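Local atomic coordinates of diaminopimelate decarboxylase (PDB entry 2P3E), a protein that probably catalyses the pyridoxal 5'-phosphate-dependent decarboxylation of meso-diaminopimelate to L-lysine, the last step of lysine biosynthesis by the diaminopimelate pathway. Residues A107-K111 and N128-E134; L116-D121 and I141-K147; I151-V155 and A183-Y187; E197-C203 and I236-G242. Residue numbers count along the deposited sequence, not the author numbering.

Overall arrangement
All four contacts lie in the pyridoxal-binding barrel. Contacts 1, 3 and 4 are buried and share its parallel sheet: strand 126-129 pairs with 149-156, which pairs with 196-202, which pairs with 238-240. Contact 2 is more peripheral, its centre about 28 Å from the centre of the chain, and joins two outer helices by apolar packing; it shares helix 132-145 with contact 1 and meets it where Lys111 CD lies 3.7 Å from Leu116 CD2. A buried salt bridge marks contact 1, a tyrosine between strand and helix contact 3, and a backbone ladder contact 4. Tyr187 OH, 2.6 Å from Gly200 O, links contacts 3 and 4, while Asn128 brings contact 1 beside His202 and Asp240.

Contact 1: residues A107-K111 and N128-E134; sequences AGVGK and NVESRQE
A salt bridge of 2.7 Å from Lys111 NZ to Glu134 OE2 dominates this contact between two beta-to-alpha connections of the TIM barrel, the loop after strand 104-106 and the turn leading from strand 126-129 into helix 132-145. Lys111 (chi1 m, chi2 t) points its CB toward the other segment, and its NZ also comes to 2.9 Å from Asn128 O. Glu134, extended with chi1 and chi2 both t, uses its other carboxylate oxygen within its own segment: Glu130 N donates to Glu134 OE1 at 2.9 Å. Ser131 (chi1 p) is the N-cap, its OG accepting from Glu134 N at 3.2 Å. The CA register runs Ala107 to Asn128 at 4.8 Å, Val109 to Glu130 at 6.1 Å and Lys111 to Glu134 at 8.5 Å, so the chains diverge. Gly108 has positive phi (85°), and Gly110 (-87°/71°) centres an inverse gamma turn. Glu130, with chi1 and chi2 both m, directs its carboxylate to Gly177 N and Arg154. Lys299 NZ of the second subunit donates to Glu130 O, so the contact is part of the dimer interface. Packing is modest: Ala107 CB meets Asn128 CB at 4.2 Å, and Val109 CG1 (chi1 m) lies 3.7 Å from Glu130 CB.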
loop_
_atom_site.group_PDB
_atom_site.type_symbol
_atom_site.label_atom_id
_atom_site.label_comp_id
_atom_site.label_asym_id
_atom_site.label_seq_id
_atom_site.Cartn_x
_atom_site.Cartn_y
_atom_site.Cartn_z
ATOM N N ALA B 107 -11.667 18.351 0.997
ATOM C CA ALA B 107 -10.993 18.510 -0.299
ATOM C C ALA B 107 -10.976 17.227 -1.129
ATOM O O ALA B 107 -11.535 16.210 -0.745
ATOM C CB ALA B 107 -9.596 19.022 -0.112
ATOM N N GLY B 108 -10.331 17.304 -2.283
ATOM C CA GLY B 108 -10.088 16.126 -3.117
ATOM C C GLY B 108 -11.232 15.777 -4.045
ATOM O O GLY B 108 -12.319 16.374 -3.994
ATOM N N VAL B 109 -10.960 14.807 -4.909
ATOM C CA VAL B 109 -11.932 14.298 -5.864
ATOM C C VAL B 109 -12.554 13.000 -5.312
ATOM O O VAL B 109 -13.322 12.327 -6.024
ATOM C CB VAL B 109 -11.278 14.050 -7.258
ATOM C CG1 VAL B 109 -10.745 15.341 -7.842
ATOM C CG2 VAL B 109 -10.173 12.994 -7.178
ATOM N N GLY B 110 -12.229 12.680 -4.044
ATOM C CA GLY B 110 -12.722 11.485 -3.366
ATOM C C GLY B 110 -14.063 11.735 -2.700
ATOM O O GLY B 110 -14.152 11.801 -1.461
ATOM N N LYS B 111 -15.102 11.871 -3.533
ATOM C CA LYS B 111 -16.403 12.396 -3.095
ATOM C C LYS B 111 -17.582 11.705 -3.784
ATOM O O LYS B 111 -18.152 12.213 -4.758
ATOM C CB LYS B 111 -16.445 13.921 -3.278
ATOM C CG LYS B 111 -15.461 14.633 -2.322
ATOM C CD LYS B 111 -15.615 16.138 -2.237
ATOM C CE LYS B 111 -14.620 16.811 -3.125
ATOM N NZ LYS B 111 -14.299 18.211 -2.758
ATOM N N ASN B 128 -14.095 22.183 -0.525
ATOM C CA ASN B 128 -13.127 22.663 -1.509
ATOM C C ASN B 128 -13.317 21.895 -2.805
ATOM O O ASN B 128 -12.896 20.736 -2.944
ATOM C CB ASN B 128 -11.685 22.583 -0.975
ATOM C CG ASN B 128 -11.460 23.518 0.195
ATOM O OD1 ASN B 128 -11.967 24.648 0.204
ATOM N ND2 ASN B 128 -10.701 23.067 1.182
ATOM N N VAL B 129 -13.972 22.570 -3.750
ATOM C CA VAL B 129 -14.518 21.950 -4.924
ATOM C C VAL B 129 -13.473 21.813 -6.024
ATOM O O VAL B 129 -12.718 22.753 -6.327
ATOM C CB VAL B 129 -15.807 22.691 -5.419
ATOM C CG1 VAL B 129 -16.290 22.116 -6.709
ATOM C CG2 VAL B 129 -16.932 22.570 -4.376
ATOM N N GLU B 130 -13.476 20.622 -6.617
ATOM C CA GLU B 130 -12.483 20.165 -7.576
ATOM C C GLU B 130 -12.986 20.120 -9.026
ATOM O O GLU B 130 -12.179 19.968 -9.945
ATOM C CB GLU B 130 -11.981 18.776 -7.152
ATOM C CG GLU B 130 -11.157 18.775 -5.865
ATOM C CD GLU B 130 -9.750 19.349 -6.032
ATOM O OE1 GLU B 130 -9.333 19.663 -7.174
ATOM O OE2 GLU B 130 -9.061 19.471 -5.003
ATOM N N SER B 131 -14.306 20.250 -9.236
ATOM C CA SER B 131 -14.855 20.305 -10.594
ATOM C C SER B 131 -16.213 21.005 -10.668
ATOM O O SER B 131 -16.918 21.153 -9.669
ATOM C CB SER B 131 -14.976 18.894 -11.206
ATOM O OG SER B 131 -15.893 18.125 -10.446
ATOM N N ARG B 132 -16.575 21.419 -11.875
ATOM C CA ARG B 132 -17.884 22.007 -12.118
ATOM C C ARG B 132 -19.024 20.991 -11.963
ATOM O O ARG B 132 -20.112 21.333 -11.497
ATOM C CB ARG B 132 -17.934 22.596 -13.519
ATOM C CG ARG B 132 -19.190 23.426 -13.759
ATOM C CD ARG B 132 -19.105 24.200 -15.056
ATOM N NE ARG B 132 -18.177 25.332 -14.967
ATOM C CZ ARG B 132 -18.204 26.377 -15.790
ATOM N NH1 ARG B 132 -19.117 26.441 -16.754
ATOM N NH2 ARG B 132 -17.329 27.362 -15.642
ATOM N N GLN B 133 -18.788 19.748 -12.382
ATOM C CA GLN B 133 -19.784 18.704 -12.194
ATOM C C GLN B 133 -20.063 18.480 -10.699
ATOM O O GLN B 133 -21.220 18.305 -10.294
ATOM C CB GLN B 133 -19.363 17.417 -12.908
ATOM C CG GLN B 133 -20.459 16.375 -12.945
ATOM C CD GLN B 133 -20.164 15.231 -13.887
ATOM O OE1 GLN B 133 -19.008 14.972 -14.239
ATOM N NE2 GLN B 133 -21.221 14.540 -14.316
ATOM N N GLU B 134 -19.004 18.540 -9.890
ATOM C CA GLU B 134 -19.112 18.492 -8.434
ATOM C C GLU B 134 -19.988 19.622 -7.886
ATOM O O GLU B 134 -20.752 19.398 -6.966
ATOM C CB GLU B 134 -17.722 18.492 -7.764
ATOM C CG GLU B 134 -17.766 18.429 -6.222
ATOM C CD GLU B 134 -16.399 18.578 -5.555
ATOM O OE1 GLU B 134 -15.371 18.393 -6.246
ATOM O OE2 GLU B 134 -16.353 18.905 -4.339
#

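Contact 2: residues L116-D121 and I141-K147; sequences LTDAVD and IAGKLGK
Helices 116-121 and 141-145 pack with their axes 9.8 Å apart at closest approach and cross at -56°. The nearest CA pairs are Thr117 with Ile141 (6.3 Å), Val120 with Ala142 (6.4 Å) and Asp121 with Leu145 (7.2 Å). Val120, chi1 t, points into the interface and spreads its methyls: CG2 lies 4.2 Å from Ile141 CG2, while CG1 reaches Leu145 CD2 at 3.7 Å and Ala142 CB at 4.2 Å. Ile141 (chi1 m, chi2 t) extends CD1 to 3.7 Å from Leu116 CB and sets CG2 3.8 Å from Thr117 CA. Leu145, chi1 m with chi2 p, brings CD2 to 3.6 Å from Thr117 O and 3.5 Å from Asp121 OD2. Gly146, with positive phi, ends the second helix in a Schellman motif, where Lys147 N bonds to Ala142 O at 3.0 Å and Gly146 N to Gly143 O at 3.0 Å. Beyond it Lys147 (chi1 m, chi2 and chi3 t) lays its chain along the first helix terminus, CD 3.6 Å from Val120 O and CE 3.6 Å from Asp121 O. Leu116 and Val120 also cover Phe127 of strand 126-129. Such packing of consecutive helices outside a parallel sheet is characteristic of the TIM barrel.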
loop_
_atom_site.group_PDB
_atom_site.type_symbol
_atom_site.label_atom_id
_atom_site.label_comp_id
_atom_site.label_asym_id
_atom_site.label_seq_id
_atom_site.Cartn_x
_atom_site.Cartn_y
_atom_site.Cartn_z
ATOM N N LEU B 116 -20.655 12.780 0.071
ATOM C CA LEU B 116 -21.150 14.159 -0.078
ATOM C C LEU B 116 -22.419 14.391 0.740
ATOM O O LEU B 116 -22.540 15.406 1.425
ATOM C CB LEU B 116 -21.364 14.494 -1.548
ATOM C CG LEU B 116 -20.131 14.770 -2.432
ATOM C CD1 LEU B 116 -20.599 15.199 -3.796
ATOM C CD2 LEU B 116 -19.274 15.877 -1.825
ATOM N N THR B 117 -23.350 13.433 0.692
ATOM C CA THR B 117 -24.584 13.517 1.492
ATOM C C THR B 117 -24.276 13.636 2.980
ATOM O O THR B 117 -24.833 14.496 3.671
ATOM C CB THR B 117 -25.555 12.324 1.229
ATOM O OG1 THR B 117 -25.794 12.206 -0.171
ATOM C CG2 THR B 117 -26.915 12.553 1.914
ATOM N N ASP B 118 -23.370 12.787 3.465
ATOM C CA ASP B 118 -22.963 12.803 4.867
ATOM C C ASP B 118 -22.332 14.132 5.283
ATOM O O ASP B 118 -22.614 14.650 6.370
ATOM C CB ASP B 118 -22.004 11.645 5.149
ATOM C CG ASP B 118 -22.706 10.292 5.156
ATOM O OD1 ASP B 118 -23.954 10.232 5.032
ATOM O OD2 ASP B 118 -22.000 9.275 5.287
ATOM N N ALA B 119 -21.473 14.681 4.425
ATOM C CA ALA B 119 -20.789 15.929 4.748
ATOM C C ALA B 119 -21.756 17.123 4.718
ATOM O O ALA B 119 -21.687 17.994 5.561
ATOM C CB ALA B 119 -19.605 16.157 3.804
ATOM N N VAL B 120 -22.642 17.159 3.732
ATOM C CA VAL B 120 -23.646 18.239 3.651
ATOM C C VAL B 120 -24.520 18.173 4.897
ATOM O O VAL B 120 -24.701 19.168 5.590
ATOM C CB VAL B 120 -24.478 18.162 2.346
ATOM C CG1 VAL B 120 -25.691 19.096 2.398
ATOM C CG2 VAL B 120 -23.602 18.512 1.153
ATOM N N ASP B 121 -25.022 16.975 5.190
ATOM C CA ASP B 121 -25.805 16.725 6.407
ATOM C C ASP B 121 -25.085 17.111 7.698
ATOM O O ASP B 121 -25.712 17.634 8.638
ATOM C CB ASP B 121 -26.229 15.257 6.458
ATOM C CG ASP B 121 -27.572 15.078 7.113
ATOM O OD1 ASP B 121 -27.590 14.826 8.331
ATOM O OD2 ASP B 121 -28.601 15.220 6.420
ATOM N N ILE B 141 -27.611 17.510 -4.214
ATOM C CA ILE B 141 -27.626 16.867 -2.889
ATOM C C ILE B 141 -28.081 17.796 -1.765
ATOM O O ILE B 141 -28.894 17.395 -0.916
ATOM C CB ILE B 141 -26.243 16.259 -2.531
ATOM C CG1 ILE B 141 -25.976 15.014 -3.393
ATOM C CG2 ILE B 141 -26.167 15.946 -1.034
ATOM C CD1 ILE B 141 -24.513 14.570 -3.459
ATOM N N ALA B 142 -27.571 19.031 -1.757
ATOM C CA ALA B 142 -27.964 20.027 -0.765
ATOM C C ALA B 142 -29.464 20.321 -0.849
ATOM O O ALA B 142 -30.158 20.280 0.159
ATOM C CB ALA B 142 -27.137 21.312 -0.916
ATOM N N GLY B 143 -29.955 20.584 -2.059
ATOM C CA GLY B 143 -31.392 20.725 -2.310
ATOM C C GLY B 143 -32.227 19.593 -1.722
ATOM O O GLY B 143 -33.209 19.844 -1.021
ATOM N N LYS B 144 -31.803 18.353 -1.976
ATOM C CA LYS B 144 -32.509 17.159 -1.496
ATOM C C LYS B 144 -32.570 17.072 0.029
ATOM O O LYS B 144 -33.500 16.480 0.588
ATOM C CB LYS B 144 -31.883 15.885 -2.079
ATOM C CG LYS B 144 -32.240 15.615 -3.529
ATOM N N LEU B 145 -31.586 17.662 0.702
ATOM C CA LEU B 145 -31.524 17.639 2.161
ATOM C C LEU B 145 -32.159 18.883 2.780
ATOM O O LEU B 145 -32.221 19.019 4.006
ATOM C CB LEU B 145 -30.064 17.473 2.635
ATOM C CG LEU B 145 -29.393 16.092 2.677
ATOM C CD1 LEU B 145 -29.493 15.331 1.354
ATOM C CD2 LEU B 145 -27.922 16.209 3.089
ATOM N N GLY B 146 -32.647 19.781 1.922
ATOM C CA GLY B 146 -33.135 21.105 2.342
ATOM C C GLY B 146 -32.071 21.873 3.101
ATOM O O GLY B 146 -32.364 22.575 4.084
ATOM N N LYS B 147 -30.823 21.726 2.662
ATOM C CA LYS B 147 -29.705 22.382 3.331
ATOM C C LYS B 147 -28.931 23.229 2.318
ATOM O O LYS B 147 -29.223 23.208 1.122
ATOM C CB LYS B 147 -28.772 21.350 3.982
ATOM C CG LYS B 147 -29.303 20.717 5.268
ATOM C CD LYS B 147 -28.160 20.165 6.110
ATOM C CE LYS B 147 -28.597 19.077 7.071
ATOM N NZ LYS B 147 -29.851 19.372 7.808
#

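Contact 3: residues I151-V155 and A183-Y187; sequences IAIRV and AQKEY
Ile153 and Tyr187 bury more surface than any other residues of this contact, and they meet through both backbone and side chain. Ile153 N donates a hydrogen bond to Tyr187 OH (3.1 Å, 161°), while the CG1 of Ile153 sits over the face of the tyrosine ring, 3.7 Å from its centroid and 17° off the normal, a CH-pi contact. Ile153 CB is 3.5 Å from Tyr187 CE1. Tyr187, chi1 -85° and chi2 98°, leaves the helix sideways, yet its hydroxyl reaches the strand and also bonds to Gly200 O of strand 196-202, so one side chain bridges two neighbouring barrel strands. The strand 151-155 is extended, and helix 183-187 runs nearly antiparallel to it, at 162° between their directions, with 9.3 Å between the axes at closest approach. This is the helix-on-strand layer of the TIM barrel: helix 183-191 covers the outside of the parallel sheet between strands 149-156 and 196-202. Glu186 (chi1 m, chi2 t) points toward the strand as well, its OE1 3.8 Å from Ile153 CD1, the isoleucine having chi1 and chi2 both m. At the start of the helix segment Ala183 CA lies 6.4 Å from Val155 CA, and Ala183 turns its CB toward the strand, 4.5 Å from Ile153 CG2. Val155, chi1 m, likewise faces the helix and closes this end, its CG1 3.4 Å from Ala183 CB.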
loop_
_atom_site.group_PDB
_atom_site.type_symbol
_atom_site.label_atom_id
_atom_site.label_comp_id
_atom_site.label_asym_id
_atom_site.label_seq_id
_atom_site.Cartn_x
_atom_site.Cartn_y
_atom_site.Cartn_z
ATOM N N ILE B 151 -19.184 26.427 -0.123
ATOM C CA ILE B 151 -18.118 26.046 -1.044
ATOM C C ILE B 151 -16.971 27.059 -1.207
ATOM O O ILE B 151 -17.128 28.285 -1.013
ATOM C CB ILE B 151 -18.673 25.705 -2.463
ATOM C CG1 ILE B 151 -19.264 26.961 -3.105
ATOM C CG2 ILE B 151 -19.698 24.535 -2.411
ATOM C CD1 ILE B 151 -19.207 26.942 -4.631
ATOM N N ALA B 152 -15.821 26.500 -1.578
ATOM C CA ALA B 152 -14.699 27.236 -2.135
ATOM C C ALA B 152 -14.321 26.538 -3.422
ATOM O O ALA B 152 -14.535 25.333 -3.565
ATOM C CB ALA B 152 -13.527 27.206 -1.174
ATOM N N ILE B 153 -13.732 27.273 -4.358
ATOM C CA ILE B 153 -13.139 26.632 -5.532
ATOM C C ILE B 153 -11.652 26.404 -5.251
ATOM O O ILE B 153 -10.959 27.313 -4.762
ATOM C CB ILE B 153 -13.325 27.480 -6.842
ATOM C CG1 ILE B 153 -14.817 27.708 -7.161
ATOM C CG2 ILE B 153 -12.610 26.818 -8.046
ATOM C CD1 ILE B 153 -15.624 26.455 -7.299
ATOM N N ARG B 154 -11.169 25.194 -5.557
ATOM C CA ARG B 154 -9.738 24.951 -5.500
ATOM C C ARG B 154 -9.054 25.543 -6.723
ATOM O O ARG B 154 -9.302 25.103 -7.850
ATOM C CB ARG B 154 -9.380 23.468 -5.406
ATOM C CG ARG B 154 -7.864 23.345 -5.173
ATOM C CD ARG B 154 -7.382 21.939 -5.261
ATOM N NE ARG B 154 -5.923 21.830 -5.118
ATOM C CZ ARG B 154 -5.313 20.721 -4.703
ATOM N NH1 ARG B 154 -6.032 19.647 -4.388
ATOM N NH2 ARG B 154 -3.992 20.681 -4.601
ATOM N N VAL B 155 -8.184 26.522 -6.486
ATOM C CA VAL B 155 -7.490 27.219 -7.563
ATOM C C VAL B 155 -6.015 26.852 -7.589
ATOM O O VAL B 155 -5.410 26.642 -6.527
ATOM C CB VAL B 155 -7.708 28.778 -7.501
ATOM C CG1 VAL B 155 -9.210 29.118 -7.419
ATOM C CG2 VAL B 155 -6.983 29.405 -6.333
ATOM N N ALA B 183 -10.842 30.440 -12.725
ATOM C CA ALA B 183 -11.622 30.164 -11.514
ATOM C C ALA B 183 -12.810 31.109 -11.375
ATOM O O ALA B 183 -13.841 30.747 -10.797
ATOM C CB ALA B 183 -10.736 30.241 -10.283
ATOM N N GLN B 184 -12.676 32.315 -11.917
ATOM C CA GLN B 184 -13.734 33.307 -11.783
ATOM C C GLN B 184 -15.003 32.871 -12.522
ATOM O O GLN B 184 -16.118 33.147 -12.067
ATOM C CB GLN B 184 -13.246 34.677 -12.247
ATOM C CG GLN B 184 -13.833 35.819 -11.431
ATOM C CD GLN B 184 -13.071 37.108 -11.589
ATOM O OE1 GLN B 184 -13.582 38.066 -12.164
ATOM N NE2 GLN B 184 -11.839 37.143 -11.089
ATOM N N LYS B 185 -14.814 32.174 -13.646
ATOM C CA LYS B 185 -15.916 31.571 -14.406
ATOM C C LYS B 185 -16.671 30.510 -13.613
ATOM O O LYS B 185 -17.896 30.407 -13.714
ATOM C CB LYS B 185 -15.415 30.976 -15.730
ATOM C CG LYS B 185 -15.160 32.022 -16.824
ATOM C CD LYS B 185 -14.821 31.354 -18.156
ATOM C CE LYS B 185 -13.305 31.199 -18.352
ATOM N NZ LYS B 185 -12.994 30.585 -19.683
ATOM N N GLU B 186 -15.944 29.723 -12.823
ATOM C CA GLU B 186 -16.589 28.772 -11.929
ATOM C C GLU B 186 -17.328 29.433 -10.772
ATOM O O GLU B 186 -18.346 28.917 -10.334
ATOM C CB GLU B 186 -15.595 27.715 -11.416
ATOM C CG GLU B 186 -15.397 26.567 -12.403
ATOM C CD GLU B 186 -14.551 25.448 -11.841
ATOM O OE1 GLU B 186 -14.862 24.924 -10.739
ATOM O OE2 GLU B 186 -13.563 25.084 -12.516
ATOM N N TYR B 187 -16.804 30.548 -10.263
ATOM C CA TYR B 187 -17.476 31.297 -9.196
ATOM C C TYR B 187 -18.783 31.914 -9.707
ATOM O O TYR B 187 -19.811 31.894 -9.019
ATOM C CB TYR B 187 -16.557 32.380 -8.615
ATOM C CG TYR B 187 -15.640 31.848 -7.540
ATOM C CD1 TYR B 187 -14.321 31.497 -7.830
ATOM C CD2 TYR B 187 -16.104 31.667 -6.240
ATOM C CE1 TYR B 187 -13.481 30.984 -6.844
ATOM C CE2 TYR B 187 -15.271 31.158 -5.239
ATOM C CZ TYR B 187 -13.970 30.810 -5.552
ATOM O OH TYR B 187 -13.153 30.307 -4.569
#

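Contact 4: residues E197-C203 and I236-G242; sequences EIVGIHC and IKYLDIG
Two neighbouring parallel strands of the pyridoxal-binding TIM barrel meet here, joined by a beta-alpha-beta crossover through helix 214-231 and ending beside a predicted cofactor site. Their axes approach to 4.8 Å at 24°. The register pairs Gly200 with Tyr238 (CA-CA 4.6 Å), Ile201 with Leu239 (5.2 Å) and His202 with Asp240 (4.7 Å). The ladder alternates: Tyr238 N to Val199 O (2.9 Å), Ile201 N to Tyr238 O (3.1 Å), Asp240 N to Ile201 O (3.0 Å) and Cys203 N to Asp240 O (2.9 Å). Lys237 N adds a weak bond to Val199 O at 2.8 Å. Val199 (-127°/-11°) and Lys237 (-82°/-29°) depart from extended conformation. Ile201 (chi1 m, chi2 t) and Leu239 (chi1 m, chi2 t) share one face, Ile201 CD1 3.7 Å from Leu239 CD2, while Ile236 CG2 meets Ile201 CG1 at 4.0 Å. On the face of His202 and Asp240, both chi1 t, His202 CD2 lies 3.3 Å from Asp240 CG. Asp240 OD1 accepts from Gly242 N at 3.2 Å, an Asx turn, and Gly242 has positive phi (84°). His202 NE2 bonds to Glu279, which probably binds the cofactor. Ile201 packs outward on Tyr187 of helix 183-191; strand 196-202 pairs on its other edge with 149-156, and strand 238-240 continues the sheet to 275-278.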
loop_
_atom_site.group_PDB
_atom_site.type_symbol
_atom_site.label_atom_id
_atom_site.label_comp_id
_atom_site.label_asym_id
_atom_site.label_seq_id
_atom_site.Cartn_x
_atom_site.Cartn_y
_atom_site.Cartn_z
ATOM N N GLU B 197 -23.653 27.938 -1.089
ATOM C CA GLU B 197 -23.267 29.224 -0.558
ATOM C C GLU B 197 -21.755 29.377 -0.755
ATOM O O GLU B 197 -20.952 28.649 -0.133
ATOM C CB GLU B 197 -23.628 29.275 0.919
ATOM C CG GLU B 197 -23.366 30.613 1.572
ATOM C CD GLU B 197 -23.629 30.575 3.062
ATOM O OE1 GLU B 197 -24.277 29.600 3.532
ATOM O OE2 GLU B 197 -23.184 31.520 3.760
ATOM N N ILE B 198 -21.375 30.316 -1.618
ATOM C CA ILE B 198 -19.960 30.604 -1.887
ATOM C C ILE B 198 -19.330 31.359 -0.728
ATOM O O ILE B 198 -19.710 32.502 -0.456
ATOM C CB ILE B 198 -19.804 31.438 -3.175
ATOM C CG1 ILE B 198 -20.347 30.649 -4.367
ATOM C CG2 ILE B 198 -18.335 31.868 -3.370
ATOM C CD1 ILE B 198 -20.574 31.501 -5.621
ATOM N N VAL B 199 -18.381 30.728 -0.044
ATOM C CA VAL B 199 -17.763 31.319 1.160
ATOM C C VAL B 199 -16.228 31.385 1.141
ATOM O O VAL B 199 -15.622 32.016 2.012
ATOM C CB VAL B 199 -18.177 30.594 2.484
ATOM C CG1 VAL B 199 -19.711 30.648 2.712
ATOM C CG2 VAL B 199 -17.674 29.153 2.512
ATOM N N GLY B 200 -15.602 30.724 0.177
ATOM C CA GLY B 200 -14.154 30.622 0.225
ATOM C C GLY B 200 -13.402 30.548 -1.076
ATOM O O GLY B 200 -13.988 30.471 -2.155
ATOM N N ILE B 201 -12.078 30.576 -0.940
ATOM C CA ILE B 201 -11.139 30.272 -2.019
ATOM C C ILE B 201 -10.138 29.305 -1.413
ATOM O O ILE B 201 -9.758 29.463 -0.250
ATOM C CB ILE B 201 -10.355 31.531 -2.513
ATOM C CG1 ILE B 201 -11.312 32.618 -3.013
ATOM C CG2 ILE B 201 -9.274 31.133 -3.560
ATOM C CD1 ILE B 201 -10.657 33.979 -3.205
ATOM N N HIS B 202 -9.721 28.312 -2.191
ATOM C CA HIS B 202 -8.755 27.325 -1.699
ATOM C C HIS B 202 -7.574 27.199 -2.656
ATOM O O HIS B 202 -7.755 27.194 -3.884
ATOM C CB HIS B 202 -9.428 25.954 -1.517
ATOM C CG HIS B 202 -8.490 24.861 -1.084
ATOM N ND1 HIS B 202 -8.263 23.675 -1.720
ATOM C CD2 HIS B 202 -7.715 24.834 0.045
ATOM C CE1 HIS B 202 -7.367 22.966 -0.992
ATOM N NE2 HIS B 202 -7.038 23.669 0.078
ATOM N N CYS B 203 -6.376 27.111 -2.098
ATOM C CA CYS B 203 -5.231 26.634 -2.871
ATOM C C CYS B 203 -4.399 25.663 -2.048
ATOM O O CYS B 203 -4.280 25.799 -0.837
ATOM C CB CYS B 203 -4.380 27.796 -3.391
ATOM S SG CYS B 203 -3.483 28.715 -2.119
ATOM N N ILE B 236 -16.467 36.468 0.417
ATOM C CA ILE B 236 -15.436 35.473 0.682
ATOM C C ILE B 236 -15.020 35.579 2.141
ATOM O O ILE B 236 -14.239 36.464 2.523
ATOM C CB ILE B 236 -14.222 35.603 -0.305
ATOM C CG1 ILE B 236 -14.665 35.588 -1.779
ATOM C CG2 ILE B 236 -13.166 34.508 -0.058
ATOM C CD1 ILE B 236 -15.521 34.367 -2.230
ATOM N N LYS B 237 -15.557 34.663 2.950
ATOM C CA LYS B 237 -15.289 34.622 4.384
ATOM C C LYS B 237 -13.970 33.920 4.724
ATOM O O LYS B 237 -13.341 34.257 5.729
ATOM C CB LYS B 237 -16.443 33.927 5.114
ATOM C CG LYS B 237 -17.795 34.598 4.953
ATOM C CD LYS B 237 -18.895 33.679 5.514
ATOM C CE LYS B 237 -20.299 34.264 5.310
ATOM N NZ LYS B 237 -20.481 35.548 6.045
ATOM N N TYR B 238 -13.557 32.960 3.878
ATOM C CA TYR B 238 -12.380 32.099 4.154
ATOM C C TYR B 238 -11.380 32.030 3.001
ATOM O O TYR B 238 -11.754 31.917 1.841
ATOM C CB TYR B 238 -12.796 30.661 4.523
ATOM C CG TYR B 238 -13.869 30.637 5.580
ATOM C CD1 TYR B 238 -13.559 30.859 6.930
ATOM C CD2 TYR B 238 -15.188 30.418 5.232
ATOM C CE1 TYR B 238 -14.564 30.864 7.912
ATOM C CE2 TYR B 238 -16.191 30.412 6.195
ATOM C CZ TYR B 238 -15.871 30.653 7.522
ATOM O OH TYR B 238 -16.894 30.655 8.452
ATOM N N LEU B 239 -10.110 32.103 3.355
ATOM C CA LEU B 239 -9.024 31.857 2.423
ATOM C C LEU B 239 -8.219 30.709 2.991
ATOM O O LEU B 239 -7.489 30.863 3.971
ATOM C CB LEU B 239 -8.139 33.087 2.255
ATOM C CG LEU B 239 -8.804 34.326 1.643
ATOM C CD1 LEU B 239 -7.774 35.452 1.531
ATOM C CD2 LEU B 239 -9.454 34.022 0.285
ATOM N N ASP B 240 -8.402 29.549 2.377
ATOM C CA ASP B 240 -7.735 28.328 2.788
ATOM C C ASP B 240 -6.483 28.171 1.907
ATOM O O ASP B 240 -6.584 27.838 0.728
ATOM C CB ASP B 240 -8.717 27.146 2.629
ATOM C CG ASP B 240 -8.152 25.828 3.129
ATOM O OD1 ASP B 240 -6.915 25.683 3.229
ATOM O OD2 ASP B 240 -8.971 24.924 3.401
ATOM N N ILE B 241 -5.310 28.402 2.496
ATOM C CA ILE B 241 -4.084 28.452 1.716
ATOM C C ILE B 241 -3.306 27.130 1.749
ATOM O O ILE B 241 -2.172 27.059 1.291
ATOM C CB ILE B 241 -3.218 29.680 2.075
ATOM C CG1 ILE B 241 -2.846 29.682 3.562
ATOM C CG2 ILE B 241 -3.987 30.963 1.754
ATOM C CD1 ILE B 241 -1.746 30.709 3.927
ATOM N N GLY B 242 -3.931 26.091 2.284
ATOM C CA GLY B 242 -3.411 24.733 2.136
ATOM C C GLY B 242 -2.351 24.347 3.138
ATOM O O GLY B 242 -2.113 25.051 4.143
#